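Local coordinates for protein phosphopantetheine adenylyltransferase (Archaeoglobus fulgidus, PDB 3DO8) that probably catalyses the reversible transfer of an adenylyl group from ATP to 4'-phosphopantetheine, yielding dephospho-CoA and pyrophosphate, at residues K102-R107 and I115-V120; V3-T8 and D21-L26; L49-R54 and P70-I75. One frame throughout, in Å; residues are numbered along the deposited sequence.

All three contacts set a helix against the same parallel five-stranded sheet, but at different depths. Contact 2 is central, its middle about 5 Å from the chain's centre, and purely apolar between its segments. Contact 1, also buried, lies at strand 116-121, outermost within the chain but continued by the second subunit's sheet, and relies on amide-to-backbone hydrogen bonds. Contact 3, at strand 71-75 on the sheet's other side, is a surface contact and works through an aromatic face under a lysine. Val118 packs on Val22 and Leu26, and Val120 on Val22, joining contacts 1 and 2; both reach the second subunit. Contact 2 joins contact 3 through Ile75 on Gly6 and Gly7 and a probable hydrogen bond from Arg54 NH1 to Thr8 O.

Contact 1: K102-R107 and I115-V120; sequences KINQKR and ITIVKV
Asn104 and Ile115 join the helix and the second strand of a beta-alpha-beta crossover, made of strand 89-92, helix 97-110 and strand 116-121 in the parallel sheet. The Asn104 amide engages both backbone polar atoms of Ile115, the residue just before the strand. Ile115 N donates to Asn104 OD1 at 2.9 Å with an N-H...O angle of 168°, and Asn104 ND2 returns a bond to Ile115 O, also 2.9 Å long and equally straight. The second bond lies in the plane of the Ile115 carbonyl and nearly in that of the amide, whereas the first donor is tilted 27° from the OD1 carbonyl plane. Two bonds to one residue fix the rotation of the amide and identify which end is oxygen. Ile117 CD1 lies alongside Asn104 ND2 at 3.5 Å, an apolar neighbour to this buried pairing, and Met123 of the second subunit also packs on Asn104.

One turn along, the Arg107 chain bends at chi3, past which the guanidinium presents one face to Ile115; the two side chains cross at about a right angle. The guanidinium is anchored by NE to Arg113 O, by NH1 to Thr82 O and Val85 O, and by an NH2 salt bridge to Asp86. Over one face of this tethered plane sits Ile115 CG1, offset toward the rim and 3.6 Å from Arg107 NE, while Ile115 CD1 rests 3.7 Å from Arg107 CD.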
# COMPACT_ATOMS: atom_id res chain seq x y z
N LYS A 102 5.07 2.73 -15.79
CA LYS A 102 5.99 2.45 -16.92
C LYS A 102 6.57 1.02 -16.85
O LYS A 102 6.67 0.30 -17.88
CB LYS A 102 7.11 3.50 -16.99
CG LYS A 102 8.11 3.32 -18.10
CD LYS A 102 7.50 3.56 -19.43
CE LYS A 102 8.55 3.91 -20.48
NZ LYS A 102 7.89 4.25 -21.76
N ILE A 103 6.96 0.63 -15.65
CA ILE A 103 7.42 -0.74 -15.39
C ILE A 103 6.38 -1.77 -15.89
O ILE A 103 6.72 -2.70 -16.62
CB ILE A 103 7.80 -0.95 -13.92
CG1 ILE A 103 9.14 -0.22 -13.59
CG2 ILE A 103 7.88 -2.44 -13.59
CD1 ILE A 103 9.43 0.04 -12.10
N ASN A 104 5.11 -1.60 -15.52
CA ASN A 104 4.08 -2.55 -15.95
C ASN A 104 3.85 -2.49 -17.46
O ASN A 104 3.62 -3.51 -18.09
CB ASN A 104 2.77 -2.37 -15.19
CG ASN A 104 2.75 -3.17 -13.91
OD1 ASN A 104 3.55 -4.13 -13.75
ND2 ASN A 104 1.83 -2.83 -13.00
N GLN A 105 3.96 -1.29 -18.05
CA GLN A 105 3.78 -1.15 -19.51
C GLN A 105 4.84 -1.96 -20.23
O GLN A 105 4.53 -2.75 -21.16
CB GLN A 105 3.84 0.31 -19.94
CG GLN A 105 2.61 1.07 -19.54
CD GLN A 105 2.75 2.56 -19.68
OE1 GLN A 105 3.80 3.08 -20.10
NE2 GLN A 105 1.69 3.28 -19.32
N LYS A 106 6.09 -1.81 -19.76
CA LYS A 106 7.20 -2.55 -20.37
C LYS A 106 7.12 -4.05 -20.10
O LYS A 106 7.46 -4.86 -20.97
CB LYS A 106 8.56 -2.01 -19.94
CG LYS A 106 8.86 -0.67 -20.49
CD LYS A 106 9.19 -0.80 -21.96
CE LYS A 106 9.28 0.50 -22.62
NZ LYS A 106 9.40 0.25 -24.08
N ARG A 107 6.73 -4.42 -18.89
CA ARG A 107 6.52 -5.84 -18.62
C ARG A 107 5.50 -6.41 -19.61
O ARG A 107 5.72 -7.48 -20.18
CB ARG A 107 6.10 -6.07 -17.18
CG ARG A 107 7.27 -5.91 -16.21
CD ARG A 107 6.86 -6.11 -14.78
NE ARG A 107 6.47 -7.50 -14.47
CZ ARG A 107 7.27 -8.47 -14.02
NH1 ARG A 107 8.56 -8.26 -13.82
NH2 ARG A 107 6.76 -9.67 -13.75
N ILE A 115 2.89 -6.52 -12.24
CA ILE A 115 3.06 -6.47 -10.78
C ILE A 115 1.95 -5.60 -10.18
O ILE A 115 1.58 -4.58 -10.76
CB ILE A 115 4.44 -5.84 -10.42
CG1 ILE A 115 5.63 -6.54 -11.14
CG2 ILE A 115 4.66 -5.81 -8.90
CD1 ILE A 115 6.89 -5.77 -11.07
N THR A 116 1.42 -5.98 -9.02
CA THR A 116 0.44 -5.12 -8.34
C THR A 116 1.15 -3.91 -7.71
O THR A 116 1.99 -4.08 -6.84
CB THR A 116 -0.36 -5.88 -7.28
OG1 THR A 116 -1.11 -6.91 -7.94
CG2 THR A 116 -1.35 -4.95 -6.58
N ILE A 117 0.79 -2.71 -8.16
CA ILE A 117 1.37 -1.49 -7.64
C ILE A 117 0.63 -1.06 -6.39
O ILE A 117 -0.63 -0.95 -6.37
CB ILE A 117 1.36 -0.35 -8.68
CG1 ILE A 117 2.15 -0.78 -9.95
CG2 ILE A 117 1.92 0.95 -8.11
CD1 ILE A 117 2.01 0.16 -11.14
N VAL A 118 1.44 -0.78 -5.37
CA VAL A 118 0.96 -0.32 -4.06
C VAL A 118 1.55 1.07 -3.83
O VAL A 118 2.74 1.21 -3.57
CB VAL A 118 1.34 -1.31 -2.93
CG1 VAL A 118 0.85 -0.77 -1.56
CG2 VAL A 118 0.82 -2.72 -3.28
N LYS A 119 0.72 2.11 -4.00
CA LYS A 119 1.18 3.47 -3.91
C LYS A 119 0.91 3.97 -2.51
O LYS A 119 -0.23 4.01 -2.06
CB LYS A 119 0.43 4.36 -4.89
CG LYS A 119 0.92 5.78 -4.93
CD LYS A 119 -0.04 6.61 -5.75
CE LYS A 119 0.39 8.05 -5.85
NZ LYS A 119 -0.76 8.98 -5.52
N VAL A 120 1.96 4.35 -1.83
CA VAL A 120 1.83 4.86 -0.46
C VAL A 120 1.95 6.38 -0.55
O VAL A 120 2.99 6.91 -0.95
CB VAL A 120 2.93 4.29 0.41
CG1 VAL A 120 2.88 4.84 1.86
CG2 VAL A 120 2.89 2.73 0.33

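Contact 2: V3-T8 and D21-L26; sequences VALGGT and DVAIKL
Val3 meets Ala23 and Leu26 through both of its methyl groups, and this is the tight end of the packing between strand 3-7 and helix 14-27. Val3 CG1, anti to the backbone N (chi1 -178°), comes to 3.9 Å from Ala23 CB. The other branch, CG2, approaches Leu26 CB at 3.8 Å, with the two side chains crossing at about a right angle, and passes 3.9 Å from Ala23 O. Val3 and Ala23 also mark the shortest backbone separation, 6.4 Å between their CA atoms. The small Ala23 side chain is consistent with this close approach.

Further along, the packing thins. Leu5 reaches across with CD2 alone, 4.1 Å from Ala23 CB, and beyond it Gly6, Gly7 and Thr8 have no contact with residues 21-26; these three are also partly exposed, whereas every touching residue is buried. The two segment axes run nearly antiparallel, at 164°, with a closest approach of 8.7 Å.

On another side of the helix the chemistry turns polar. Lys25 NZ bridges to the syn lone pair of Asp21 OD2 at 2.6 Å, one turn apart, and Lys137 O also receives a bond from NZ. Asp21 is held further by Tyr66 and by Tyr89 OH of the second subunit.

An opening strand, a loop and a helix running back across it form the first beta-alpha unit of the Rossmann-like nucleotidyltransferase fold, with the family's HxGH signature where the connecting loop enters the helix.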
# COMPACT_ATOMS: atom_id res chain seq x y z
N VAL A 3 8.16 -8.73 -2.82
CA VAL A 3 7.92 -7.26 -2.85
C VAL A 3 9.17 -6.48 -3.29
O VAL A 3 10.26 -6.71 -2.75
CB VAL A 3 7.49 -6.72 -1.47
CG1 VAL A 3 7.20 -5.22 -1.57
CG2 VAL A 3 6.31 -7.49 -0.91
N ALA A 4 9.00 -5.58 -4.26
CA ALA A 4 9.99 -4.61 -4.73
C ALA A 4 9.76 -3.23 -4.15
O ALA A 4 8.64 -2.79 -4.07
CB ALA A 4 9.95 -4.50 -6.21
N LEU A 5 10.84 -2.59 -3.72
CA LEU A 5 10.86 -1.23 -3.23
C LEU A 5 12.20 -0.66 -3.66
O LEU A 5 13.19 -1.32 -3.57
CB LEU A 5 10.82 -1.22 -1.68
CG LEU A 5 11.09 0.08 -0.96
CD1 LEU A 5 10.06 1.15 -1.34
CD2 LEU A 5 11.09 -0.17 0.50
N GLY A 6 12.22 0.59 -4.09
CA GLY A 6 13.46 1.24 -4.49
C GLY A 6 13.53 2.68 -4.08
O GLY A 6 12.52 3.30 -3.79
N GLY A 7 14.75 3.21 -4.04
CA GLY A 7 14.95 4.60 -3.69
C GLY A 7 16.41 4.99 -3.63
O GLY A 7 17.30 4.17 -3.80
N THR A 8 16.62 6.28 -3.40
CA THR A 8 17.93 6.83 -3.13
C THR A 8 18.17 6.89 -1.61
O THR A 8 19.26 6.63 -1.17
CB THR A 8 18.07 8.23 -3.76
OG1 THR A 8 18.04 8.10 -5.18
CG2 THR A 8 19.36 8.89 -3.35
N ASP A 21 7.80 0.19 5.90
CA ASP A 21 6.85 -0.51 6.78
C ASP A 21 5.85 -1.29 5.93
O ASP A 21 5.53 -2.43 6.19
CB ASP A 21 6.08 0.47 7.67
CG ASP A 21 5.29 -0.23 8.76
OD1 ASP A 21 5.93 -0.94 9.58
OD2 ASP A 21 4.03 -0.06 8.80
N VAL A 22 5.30 -0.63 4.92
CA VAL A 22 4.30 -1.27 4.06
C VAL A 22 4.97 -2.47 3.35
O VAL A 22 4.42 -3.56 3.31
CB VAL A 22 3.66 -0.26 3.04
CG1 VAL A 22 2.88 -0.99 1.95
CG2 VAL A 22 2.81 0.78 3.78
N ALA A 23 6.16 -2.28 2.80
CA ALA A 23 6.83 -3.35 2.06
C ALA A 23 7.08 -4.56 2.95
O ALA A 23 6.88 -5.69 2.53
CB ALA A 23 8.13 -2.86 1.44
N ILE A 24 7.54 -4.33 4.19
CA ILE A 24 7.83 -5.43 5.10
C ILE A 24 6.58 -6.13 5.59
O ILE A 24 6.57 -7.36 5.74
CB ILE A 24 8.74 -4.98 6.27
CG1 ILE A 24 10.11 -4.58 5.69
CG2 ILE A 24 8.86 -6.07 7.29
CD1 ILE A 24 11.14 -4.00 6.68
N LYS A 25 5.52 -5.38 5.84
CA LYS A 25 4.26 -5.98 6.20
C LYS A 25 3.74 -6.85 5.06
O LYS A 25 3.20 -7.94 5.30
CB LYS A 25 3.26 -4.91 6.68
CG LYS A 25 3.62 -4.41 8.09
CD LYS A 25 2.84 -3.22 8.57
CE LYS A 25 3.18 -2.94 10.04
NZ LYS A 25 2.72 -1.61 10.50
N LEU A 26 3.95 -6.42 3.81
CA LEU A 26 3.49 -7.21 2.67
C LEU A 26 4.34 -8.43 2.42
O LEU A 26 3.80 -9.48 2.05
CB LEU A 26 3.46 -6.37 1.38
CG LEU A 26 2.38 -5.30 1.30
CD1 LEU A 26 2.57 -4.44 0.02
CD2 LEU A 26 0.98 -5.89 1.37

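Contact 3: L49-R54 and P70-I75; sequences LPFAIR and PEIVKI
The nearest CA atoms of the two segments, those of Phe51 and Lys74, are 8.0 Å apart and no hydrogen bond crosses, so the junction rests on side chains. Helix 51-66 starts here with Pro50 at the N-cap, and Arg54 N bonds to Pro50 O at 3.0 Å. Arg54 also reaches back, NE to Leu49 O at 2.9 Å, with that oxygen in the guanidinium plane; Asp38 accepts from both Arg54 NH2 and Phe51 N, tying down this first turn. The helix leads into strand 71-75, parallel to its neighbour 31-36, a helix-to-strand connection of the Rossmann-like sheet.

Phe51 CG stands anti to the backbone N (chi1 166°), carrying the ring to the strand. The Lys74 chain passes on one side of the ring, CB and CG near its rim, each 3.7 Å from Phe51 CE1. A bend at chi3 then brings CE above the middle of the ring, 3.7 Å from its centroid and 10° off the normal, a CH-pi contact. Ile72 CG2 approaches Phe51 CZ obliquely at 4.3 Å, and Val35 of the neighbouring strand packs on both residues.

Lys74 NZ stays over the same face, 4.8 Å from the centroid and 24° off the normal. This geometry meets the criteria for a cation-pi interaction, but the methylenes make the close approach; the polarised CE hydrogens probably share the attraction, leaving the charged end at an exposed edge of the sheet.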
# COMPACT_ATOMS: atom_id res chain seq x y z
N LEU A 49 25.91 11.41 -0.12
CA LEU A 49 26.24 10.14 0.53
C LEU A 49 26.51 9.07 -0.52
O LEU A 49 25.64 8.85 -1.40
CB LEU A 49 25.09 9.65 1.42
CG LEU A 49 24.60 10.59 2.53
CD1 LEU A 49 23.47 9.91 3.31
CD2 LEU A 49 25.76 11.05 3.44
N PRO A 50 27.67 8.39 -0.43
CA PRO A 50 27.93 7.26 -1.32
C PRO A 50 26.89 6.15 -1.18
O PRO A 50 26.27 6.01 -0.12
CB PRO A 50 29.27 6.74 -0.84
CG PRO A 50 29.95 7.95 -0.26
CD PRO A 50 28.82 8.64 0.46
N PHE A 51 26.72 5.38 -2.26
CA PHE A 51 25.86 4.20 -2.24
C PHE A 51 26.08 3.35 -0.99
O PHE A 51 25.12 3.00 -0.32
CB PHE A 51 26.10 3.37 -3.51
CG PHE A 51 25.50 1.99 -3.43
CD1 PHE A 51 24.17 1.80 -3.73
CD2 PHE A 51 26.27 0.90 -3.02
CE1 PHE A 51 23.61 0.54 -3.64
CE2 PHE A 51 25.70 -0.36 -2.89
CZ PHE A 51 24.37 -0.53 -3.20
N ALA A 52 27.32 3.01 -0.67
CA ALA A 52 27.60 2.14 0.46
C ALA A 52 27.03 2.70 1.77
O ALA A 52 26.53 1.94 2.61
CB ALA A 52 29.13 1.87 0.59
N ILE A 53 27.09 4.02 1.94
CA ILE A 53 26.60 4.65 3.17
C ILE A 53 25.06 4.63 3.19
O ILE A 53 24.46 4.30 4.21
CB ILE A 53 27.13 6.09 3.30
CG1 ILE A 53 28.65 6.08 3.48
CG2 ILE A 53 26.43 6.86 4.41
CD1 ILE A 53 29.15 5.42 4.71
N ARG A 54 24.44 4.97 2.07
CA ARG A 54 22.97 4.93 1.96
C ARG A 54 22.42 3.51 2.18
O ARG A 54 21.46 3.31 2.93
CB ARG A 54 22.51 5.54 0.63
CG ARG A 54 22.83 7.02 0.54
CD ARG A 54 22.41 7.67 -0.76
NE ARG A 54 23.25 7.31 -1.88
CZ ARG A 54 22.90 6.54 -2.90
NH1 ARG A 54 21.71 5.97 -2.97
NH2 ARG A 54 23.80 6.34 -3.87
N PRO A 70 17.87 -6.58 5.50
CA PRO A 70 17.19 -6.76 4.22
C PRO A 70 18.18 -6.97 3.08
O PRO A 70 19.30 -6.48 3.14
CB PRO A 70 16.47 -5.42 4.01
CG PRO A 70 17.33 -4.44 4.71
CD PRO A 70 17.92 -5.16 5.91
N GLU A 71 17.73 -7.67 2.04
CA GLU A 71 18.47 -7.76 0.79
C GLU A 71 18.47 -6.37 0.13
O GLU A 71 17.40 -5.84 -0.18
CB GLU A 71 17.84 -8.78 -0.19
CG GLU A 71 18.58 -8.85 -1.56
CD GLU A 71 17.94 -9.72 -2.63
OE1 GLU A 71 16.69 -9.93 -2.63
OE2 GLU A 71 18.72 -10.15 -3.53
N ILE A 72 19.67 -5.85 -0.13
CA ILE A 72 19.88 -4.61 -0.88
C ILE A 72 20.46 -4.94 -2.24
O ILE A 72 21.46 -5.67 -2.35
CB ILE A 72 20.91 -3.62 -0.21
CG1 ILE A 72 20.49 -3.23 1.20
CG2 ILE A 72 21.13 -2.35 -1.06
CD1 ILE A 72 19.21 -2.66 1.29
N VAL A 73 19.89 -4.34 -3.26
CA VAL A 73 20.46 -4.46 -4.60
C VAL A 73 20.73 -3.05 -5.14
O VAL A 73 19.94 -2.12 -4.90
CB VAL A 73 19.52 -5.27 -5.52
CG1 VAL A 73 19.26 -6.67 -4.93
CG2 VAL A 73 18.25 -4.57 -5.71
N LYS A 74 21.87 -2.84 -5.78
CA LYS A 74 22.14 -1.56 -6.41
C LYS A 74 21.28 -1.42 -7.66
O LYS A 74 21.27 -2.33 -8.53
CB LYS A 74 23.62 -1.42 -6.79
CG LYS A 74 24.00 -0.08 -7.30
CD LYS A 74 25.47 -0.03 -7.74
CE LYS A 74 26.44 -0.14 -6.57
NZ LYS A 74 27.90 0.01 -6.98
N ILE A 75 20.59 -0.29 -7.75
CA ILE A 75 19.81 0.08 -8.94
C ILE A 75 20.75 0.86 -9.87
O ILE A 75 21.28 1.90 -9.49
CB ILE A 75 18.58 0.94 -8.56
CG1 ILE A 75 17.60 0.18 -7.67
CG2 ILE A 75 17.83 1.40 -9.80
CD1 ILE A 75 16.53 1.07 -7.00